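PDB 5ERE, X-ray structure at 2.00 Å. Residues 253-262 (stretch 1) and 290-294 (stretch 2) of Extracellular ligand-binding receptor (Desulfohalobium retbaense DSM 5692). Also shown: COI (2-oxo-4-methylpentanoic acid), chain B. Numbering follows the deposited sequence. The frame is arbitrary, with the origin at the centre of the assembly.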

ATOM      1  N   GLY A 253      15.704   3.659  15.929  1.00 35.03           N
ATOM      2  CA  GLY A 253      14.642   3.088  15.130  1.00 35.70           C
ATOM      3  C   GLY A 253      13.719   4.144  14.544  1.00 39.37           C
ATOM      4  O   GLY A 253      14.076   5.311  14.460  1.00 34.11           O
ATOM      5  N   PHE A 254      12.520   3.724  14.164  1.00 38.76           N
ATOM      6  CA  PHE A 254      11.582   4.587  13.458  1.00 31.18           C
ATOM      7  C   PHE A 254      11.327   5.884  14.185  1.00 34.69           C
ATOM      8  O   PHE A 254      11.242   6.969  13.570  1.00 34.13           O
ATOM      9  N   PHE A 255      11.156   5.784  15.493  1.00 33.56           N
ATOM     10  CA  PHE A 255      10.692   6.949  16.221  1.00 34.21           C
ATOM     11  C   PHE A 255      11.748   8.043  16.301  1.00 38.22           C
ATOM     12  O   PHE A 255      11.411   9.204  16.203  1.00 35.73           O
ATOM     13  N   GLY A 256      13.000   7.657  16.519  1.00 35.81           N
ATOM     14  CA  GLY A 256      14.116   8.585  16.408  1.00 34.23           C
ATOM     15  C   GLY A 256      14.189   9.251  15.041  1.00 34.90           C
ATOM     16  O   GLY A 256      14.318  10.473  14.940  1.00 34.13           O
ATOM     17  N   VAL A 257      14.117   8.446  13.988  1.00 35.00           N
ATOM     18  CA  VAL A 257      14.229   8.941  12.614  1.00 35.62           C
ATOM     19  C   VAL A 257      13.120   9.956  12.340  1.00 35.26           C
ATOM     20  O   VAL A 257      13.360  11.052  11.800  1.00 29.25           O
ATOM     21  N   GLU A 258      11.909   9.589  12.720  1.00 30.24           N
ATOM     22  CA  GLU A 258      10.762  10.455  12.579  1.00 27.97           C
ATOM     23  C   GLU A 258      10.903  11.759  13.359  1.00 31.38           C
ATOM     24  O   GLU A 258      10.499  12.827  12.891  1.00 34.18           O
ATOM     25  N   ALA A 259      11.380  11.645  14.585  1.00 30.01           N
ATOM     26  CA  ALA A 259      11.482  12.784  15.454  1.00 27.86           C
ATOM     27  C   ALA A 259      12.593  13.725  14.927  1.00 35.98           C
ATOM     28  O   ALA A 259      12.436  14.937  14.987  1.00 29.47           O
ATOM     29  N   TYR A 260      13.659  13.164  14.361  1.00 29.42           N
ATOM     30  CA  TYR A 260      14.695  13.960  13.746  1.00 29.73           C
ATOM     31  C   TYR A 260      14.139  14.777  12.562  1.00 40.60           C
ATOM     32  O   TYR A 260      14.460  15.965  12.422  1.00 34.55           O
ATOM     33  N   ASP A 261      13.335  14.165  11.690  1.00 40.37           N
ATOM     34  CA  ASP A 261      12.765  14.934  10.573  1.00 32.46           C
ATOM     35  C   ASP A 261      11.762  15.994  11.026  1.00 36.61           C
ATOM     36  O   ASP A 261      11.652  17.072  10.400  1.00 37.85           O
ATOM     37  N   LEU A 262      11.043  15.727  12.097  1.00 38.94           N
ATOM     38  CA  LEU A 262      10.196  16.757  12.666  1.00 37.27           C
ATOM     39  C   LEU A 262      11.012  17.967  13.096  1.00 34.95           C
ATOM     40  O   LEU A 262      10.623  19.096  12.811  1.00 35.55           O
ATOM     41  N   THR A 290      12.423  15.752   1.994  1.00 28.74           N
ATOM     42  CA  THR A 290      13.330  14.641   1.910  1.00 38.15           C
ATOM     43  C   THR A 290      14.253  14.760   3.098  1.00 37.03           C
ATOM     44  O   THR A 290      14.723  15.828   3.428  1.00 43.82           O
ATOM     45  N   GLY A 291      14.429  13.652   3.801  1.00 37.35           N
ATOM     46  CA  GLY A 291      15.098  13.682   5.082  1.00 31.75           C
ATOM     47  C   GLY A 291      15.382  12.255   5.514  1.00 31.13           C
ATOM     48  O   GLY A 291      15.470  11.354   4.692  1.00 33.81           O
ATOM     49  N   ALA A 292      15.519  12.059   6.812  1.00 36.60           N
ATOM     50  CA  ALA A 292      15.952  10.779   7.320  1.00 31.20           C
ATOM     51  C   ALA A 292      14.920   9.696   7.052  1.00 36.03           C
ATOM     52  O   ALA A 292      15.297   8.515   6.853  1.00 32.49           O
ATOM     53  N   LEU A 293      13.634  10.083   6.985  1.00 33.92           N
ATOM     54  CA  LEU A 293      12.556   9.128   6.675  1.00 36.84           C
ATOM     55  C   LEU A 293      12.433   8.878   5.195  1.00 42.40           C
ATOM     56  O   LEU A 293      11.512   8.209   4.760  1.00 38.98           O
ATOM     57  N   GLY A 294      13.295   9.511   4.410  1.00 34.17           N
ATOM     58  CA  GLY A 294      13.192   9.398   2.971  1.00 35.89           C
ATOM     59  C   GLY A 294      12.330  10.531   2.441  1.00 35.18           C
ATOM     60  O   GLY A 294      12.239  11.578   3.059  1.00 38.28           O
TER

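What holds the turn of stretch 2 against the helix? Asp261 points toward it, chi1 m, and its carboxylate grips two successive backbone amides that the type I turn from Gly291 to Gly294 leaves without a partner of its own. Ala292 N donates to Asp261 OD1 at 2.8 Å and Leu293 N to Asp261 OD2 at 2.8 Å, one amide per oxygen. Gly291 leaves room for this: an ideal CB there would lie 2.8 Å from Asp261 OD1, a clash.

Which bump fills the hollow beside the carboxylate? The methyl of Ala292 points toward the helix and enters between Val257 and Tyr260, with Ala292 CB 3.7 Å from Val257 CG1 and 3.9 Å from Tyr260 CD2. Val257, chi1 t, also points inward; Tyr260, chi1 t, starts sideways, but its ring swings nearer.

Where does Leu293 go? With chi1 m and chi2 t, it reaches across to the helix and spreads its two methyls along it. Leu293 CD2 meets Val257 CG1 at 3.7 Å and Phe254 CE1 at 3.8 Å; both methyls lie near the backbone of Glu258, Leu293 CD1 the nearer at 4.0 Å from Glu258 CA. Phe254, chi1 t, brings its ring end to this branched tip.

What faces the other way? Phe255, chi1 m, points away from the turn, and its ring edge meets the bound 2-oxo-4-methylpentanoic acid, Phe255 CE1 to COI O3 being 3.4 Å.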

ATOM      1  CB  PHE A 254      10.213   3.897  13.255  1.00 33.20           C
ATOM      2  CG  PHE A 254       9.144   4.860  12.914  1.00 33.45           C
ATOM      3  CD1 PHE A 254       9.042   5.341  11.624  1.00 30.16           C
ATOM      4  CD2 PHE A 254       8.300   5.353  13.888  1.00 31.24           C
ATOM      5  CE1 PHE A 254       8.095   6.297  11.294  1.00 34.29           C
ATOM      6  CE2 PHE A 254       7.354   6.308  13.573  1.00 32.27           C
ATOM      7  CZ  PHE A 254       7.255   6.780  12.273  1.00 27.41           C
ATOM      8  CB  PHE A 255      10.253   6.556  17.607  1.00 32.99           C
ATOM      9  CG  PHE A 255       9.139   5.547  17.599  1.00 37.83           C
ATOM     10  CD1 PHE A 255       7.823   5.963  17.549  1.00 37.17           C
ATOM     11  CD2 PHE A 255       9.421   4.176  17.608  1.00 28.42           C
ATOM     12  CE1 PHE A 255       6.767   5.037  17.533  1.00 32.66           C
ATOM     13  CE2 PHE A 255       8.362   3.237  17.583  1.00 32.52           C
ATOM     14  CZ  PHE A 255       7.038   3.679  17.544  1.00 34.77           C
ATOM     15  CB  VAL A 257      14.146   7.775  11.588  1.00 36.51           C
ATOM     16  CG1 VAL A 257      13.999   8.297  10.132  1.00 27.90           C
ATOM     17  CG2 VAL A 257      15.333   6.858  11.727  1.00 38.01           C
ATOM     18  CB  GLU A 258       9.479   9.733  13.065  1.00 30.00           C
ATOM     19  CG  GLU A 258       8.222  10.580  12.931  1.00 29.94           C
ATOM     20  CD  GLU A 258       6.967   9.903  13.545  1.00 37.09           C
ATOM     21  OE1 GLU A 258       7.047   9.436  14.717  1.00 38.89           O
ATOM     22  OE2 GLU A 258       5.922   9.865  12.849  1.00 37.02           O
ATOM     23  CB  ALA A 259      11.756  12.364  16.860  1.00 36.80           C
ATOM     24  CB  TYR A 260      15.878  13.073  13.266  1.00 30.74           C
ATOM     25  CG  TYR A 260      16.948  13.844  12.549  1.00 38.06           C
ATOM     26  CD1 TYR A 260      17.966  14.467  13.259  1.00 45.53           C
ATOM     27  CD2 TYR A 260      16.944  13.964  11.154  1.00 42.93           C
ATOM     28  CE1 TYR A 260      18.971  15.209  12.599  1.00 40.36           C
ATOM     29  CE2 TYR A 260      17.940  14.702  10.489  1.00 45.07           C
ATOM     30  CZ  TYR A 260      18.944  15.310  11.218  1.00 42.74           C
ATOM     31  OH  TYR A 260      19.940  16.019  10.571  1.00 49.77           O
ATOM     32  CB  ASP A 261      12.090  14.044   9.539  1.00 34.72           C
ATOM     33  CG  ASP A 261      13.074  13.347   8.623  1.00 40.91           C
ATOM     34  OD1 ASP A 261      14.299  13.532   8.802  1.00 41.44           O
ATOM     35  OD2 ASP A 261      12.610  12.605   7.723  1.00 43.10           O
ATOM     36  CB  LEU A 262       9.435  16.245  13.870  1.00 31.82           C
ATOM     37  CG  LEU A 262       8.834  17.392  14.699  1.00 41.29           C
ATOM     38  CD1 LEU A 262       7.830  18.120  13.851  1.00 43.85           C
ATOM     39  CD2 LEU A 262       8.175  16.828  15.890  1.00 49.55           C
ATOM     40  CB  THR A 290      14.073  14.631   0.571  1.00 49.73           C
ATOM     41  OG1 THR A 290      13.119  14.357  -0.472  1.00 46.57           O
ATOM     42  CG2 THR A 290      15.139  13.557   0.554  1.00 53.57           C
ATOM     43  CB  ALA A 292      16.265  10.874   8.807  1.00 37.60           C
ATOM     44  CB  LEU A 293      11.199   9.641   7.140  1.00 27.86           C
ATOM     45  CG  LEU A 293      10.808   9.667   8.596  1.00 28.68           C
ATOM     46  CD1 LEU A 293       9.548  10.610   8.758  1.00 38.70           C
ATOM     47  CD2 LEU A 293      10.471   8.233   9.000  1.00 38.06           C
TER
HETATM   48  C1  COI B 601       1.365   4.643  17.638  1.00 36.97           C
HETATM   49  O1  COI B 601       0.449   5.018  18.417  1.00 37.44           O
HETATM   50  O2  COI B 601       1.218   4.627  16.390  1.00 38.38           O
HETATM   51  C2  COI B 601       2.681   4.268  18.229  1.00 41.90           C
HETATM   52  O3  COI B 601       3.581   3.868  17.515  1.00 38.78           O
HETATM   53  C3  COI B 601       2.807   4.458  19.721  1.00 42.07           C
HETATM   54  C4  COI B 601       4.090   3.882  20.207  1.00 50.08           C
HETATM   55  C5  COI B 601       4.444   4.595  21.494  1.00 44.57           C
HETATM   56  C6  COI B 601       3.816   2.396  20.390  1.00 45.60           C